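Local coordinates for uncharacterized protein (PDB 4R1D), which binds the type VI secretion lipase Tle4 and probably protects the Pseudomonas aeruginosa cells that make this toxin, at residues Leu69-Phe74 with Val79-Trp84. Residues are numbered along the deposited sequence; the frame is centred on the assembly and turned at random.
Sequences LRKIDF and VGLLSW
Residues 69-73 and 79-84 run antiparallel, their axes 4.6 Å apart at closest, and Ile72 and Gly80 form a hydrogen-bonded pair in which Ile72 N donates to Gly80 O and Gly80 N to Ile72 O, both at 2.8 Å. Farther along, Leu82 N donates to Arg70 O, while Leu82 O takes two donors: Leu69 N at 2.8 Å, in the carbonyl plane, and Arg70 N at 3.2 Å, tilted from it. Two residues facing one make this a classic beta bulge, and the break turns the side chain of Leu69 toward the partner strand. Its CD1 sits over the face of the Trp84 indole, 4.0 Å from the centroid of the five-membered ring and 2° off the normal, a CH-pi contact for which a branched aliphatic chain is well suited. The two strands form a beta hairpin within the Tli4 N-terminal domain; strand 68-73 is an outermost strand within this chain, and strand 92-100 pairs with the far side of 79-84. On the face shared with helix 119-132, Arg70 and Leu82 lie side by side. With CG between the backbone N and the carbonyl carbon (chi1 51°) and the chain bent at chi3, the arginine lays its guanidinium across the leucine, CD2 standing 3.3 Å above the plane, while NE forms a salt bridge with Glu119. On this same face Gly80, lacking a side chain, lets the Phe74 ring close obliquely on the backbone, CE2 lying 3.2 Å from Gly80 N. On the opposite face, with Leu81 and Val79, the extended chain of Lys71 spans both residues, its CG 3.9 Å from Leu81 CD2, and touches Asp50 and Glu53 of helix 42-58.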
loop_
_atom_site.group_PDB
_atom_site.type_symbol
_atom_site.label_atom_id
_atom_site.label_comp_id
_atom_site.label_asym_id
_atom_site.label_seq_id
_atom_site.Cartn_x
_atom_site.Cartn_y
_atom_site.Cartn_z
ATOM N N LEU B 69 22.307 -19.708 3.491
ATOM C CA LEU B 69 23.246 -19.778 4.603
ATOM C C LEU B 69 23.301 -21.171 5.234
ATOM O O LEU B 69 24.371 -21.768 5.322
ATOM C CB LEU B 69 22.916 -18.707 5.635
ATOM C CG LEU B 69 23.011 -17.344 4.932
ATOM C CD1 LEU B 69 22.372 -16.252 5.743
ATOM C CD2 LEU B 69 24.473 -17.003 4.603
ATOM N N ARG B 70 22.157 -21.697 5.659
ATOM C CA ARG B 70 22.141 -23.021 6.270
ATOM C C ARG B 70 20.745 -23.575 6.457
ATOM O O ARG B 70 19.763 -22.833 6.523
ATOM C CB ARG B 70 22.879 -23.019 7.621
ATOM C CG ARG B 70 22.447 -21.927 8.594
ATOM C CD ARG B 70 23.387 -21.853 9.804
ATOM N NE ARG B 70 23.494 -20.489 10.329
ATOM C CZ ARG B 70 24.278 -19.547 9.810
ATOM N NH1 ARG B 70 25.034 -19.819 8.751
ATOM N NH2 ARG B 70 24.312 -18.332 10.339
ATOM N N LYS B 71 20.668 -24.897 6.529
ATOM C CA LYS B 71 19.456 -25.568 6.951
ATOM C C LYS B 71 19.615 -25.952 8.413
ATOM O O LYS B 71 20.593 -26.606 8.788
ATOM C CB LYS B 71 19.211 -26.802 6.094
ATOM C CG LYS B 71 17.896 -27.497 6.378
ATOM C CD LYS B 71 17.719 -28.687 5.453
ATOM C CE LYS B 71 16.465 -29.467 5.787
ATOM N NZ LYS B 71 16.369 -30.689 4.942
ATOM N N ILE B 72 18.666 -25.524 9.241
ATOM C CA ILE B 72 18.729 -25.747 10.673
ATOM C C ILE B 72 17.730 -26.810 11.122
ATOM O O ILE B 72 16.568 -26.798 10.712
ATOM C CB ILE B 72 18.491 -24.430 11.453
ATOM C CG1 ILE B 72 19.572 -23.402 11.090
ATOM C CG2 ILE B 72 18.475 -24.682 12.954
ATOM C CD1 ILE B 72 19.258 -21.989 11.539
ATOM N N ASP B 73 18.194 -27.724 11.971
ATOM C CA ASP B 73 17.349 -28.776 12.534
ATOM C C ASP B 73 16.860 -28.349 13.915
ATOM O O ASP B 73 17.658 -28.213 14.844
ATOM C CB ASP B 73 18.143 -30.089 12.614
ATOM C CG ASP B 73 17.321 -31.251 13.164
ATOM O OD1 ASP B 73 16.077 -31.154 13.215
ATOM O OD2 ASP B 73 17.927 -32.278 13.537
ATOM N N PHE B 74 15.554 -28.115 14.050
ATOM C CA PHE B 74 14.995 -27.601 15.298
ATOM C C PHE B 74 14.560 -28.703 16.257
ATOM O O PHE B 74 13.919 -28.427 17.271
ATOM C CB PHE B 74 13.783 -26.692 15.028
ATOM C CG PHE B 74 14.105 -25.462 14.222
ATOM C CD1 PHE B 74 15.031 -24.548 14.682
ATOM C CD2 PHE B 74 13.461 -25.211 13.018
ATOM C CE1 PHE B 74 15.331 -23.405 13.954
ATOM C CE2 PHE B 74 13.754 -24.066 12.280
ATOM C CZ PHE B 74 14.687 -23.166 12.746
ATOM N N VAL B 79 12.315 -28.061 10.676
ATOM C CA VAL B 79 13.519 -27.520 10.055
ATOM C C VAL B 79 13.353 -26.060 9.632
ATOM O O VAL B 79 12.235 -25.561 9.471
ATOM C CB VAL B 79 13.937 -28.339 8.811
ATOM C CG1 VAL B 79 14.212 -29.796 9.197
ATOM C CG2 VAL B 79 12.863 -28.261 7.736
ATOM N N GLY B 80 14.476 -25.384 9.438
ATOM C CA GLY B 80 14.447 -24.026 8.926
ATOM C C GLY B 80 15.443 -23.816 7.809
ATOM O O GLY B 80 16.536 -24.378 7.829
ATOM N N LEU B 81 15.064 -23.015 6.819
ATOM C CA LEU B 81 15.997 -22.576 5.797
ATOM C C LEU B 81 16.380 -21.139 6.104
ATOM O O LEU B 81 15.517 -20.273 6.209
ATOM C CB LEU B 81 15.372 -22.664 4.395
ATOM C CG LEU B 81 14.850 -24.044 3.966
ATOM C CD1 LEU B 81 14.157 -23.991 2.610
ATOM C CD2 LEU B 81 15.985 -25.073 3.951
ATOM N N LEU B 82 17.674 -20.896 6.262
ATOM C CA LEU B 82 18.166 -19.562 6.571
ATOM C C LEU B 82 18.876 -18.992 5.362
ATOM O O LEU B 82 19.830 -19.590 4.840
ATOM C CB LEU B 82 19.129 -19.618 7.764
ATOM C CG LEU B 82 19.532 -18.266 8.357
ATOM C CD1 LEU B 82 18.393 -17.698 9.167
ATOM C CD2 LEU B 82 20.760 -18.454 9.245
ATOM N N SER B 83 18.406 -17.834 4.910
ATOM C CA SER B 83 18.994 -17.151 3.764
ATOM C C SER B 83 19.135 -15.680 4.110
ATOM O O SER B 83 18.546 -15.222 5.081
ATOM C CB SER B 83 18.113 -17.328 2.519
ATOM O OG SER B 83 16.816 -16.772 2.724
ATOM N N TRP B 84 19.932 -14.941 3.342
ATOM C CA TRP B 84 19.935 -13.482 3.465
ATOM C C TRP B 84 18.549 -12.937 3.112
ATOM O O TRP B 84 17.882 -13.469 2.233
ATOM C CB TRP B 84 21.001 -12.864 2.554
ATOM C CG TRP B 84 22.380 -12.999 3.127
ATOM C CD1 TRP B 84 23.419 -13.720 2.610
ATOM C CD2 TRP B 84 22.863 -12.406 4.336
ATOM N NE1 TRP B 84 24.525 -13.608 3.427
ATOM C CE2 TRP B 84 24.207 -12.808 4.493
ATOM C CE3 TRP B 84 22.291 -11.577 5.306
ATOM C CZ2 TRP B 84 24.982 -12.402 5.573
ATOM C CZ3 TRP B 84 23.066 -11.173 6.376
ATOM C CH2 TRP B 84 24.397 -11.587 6.501
#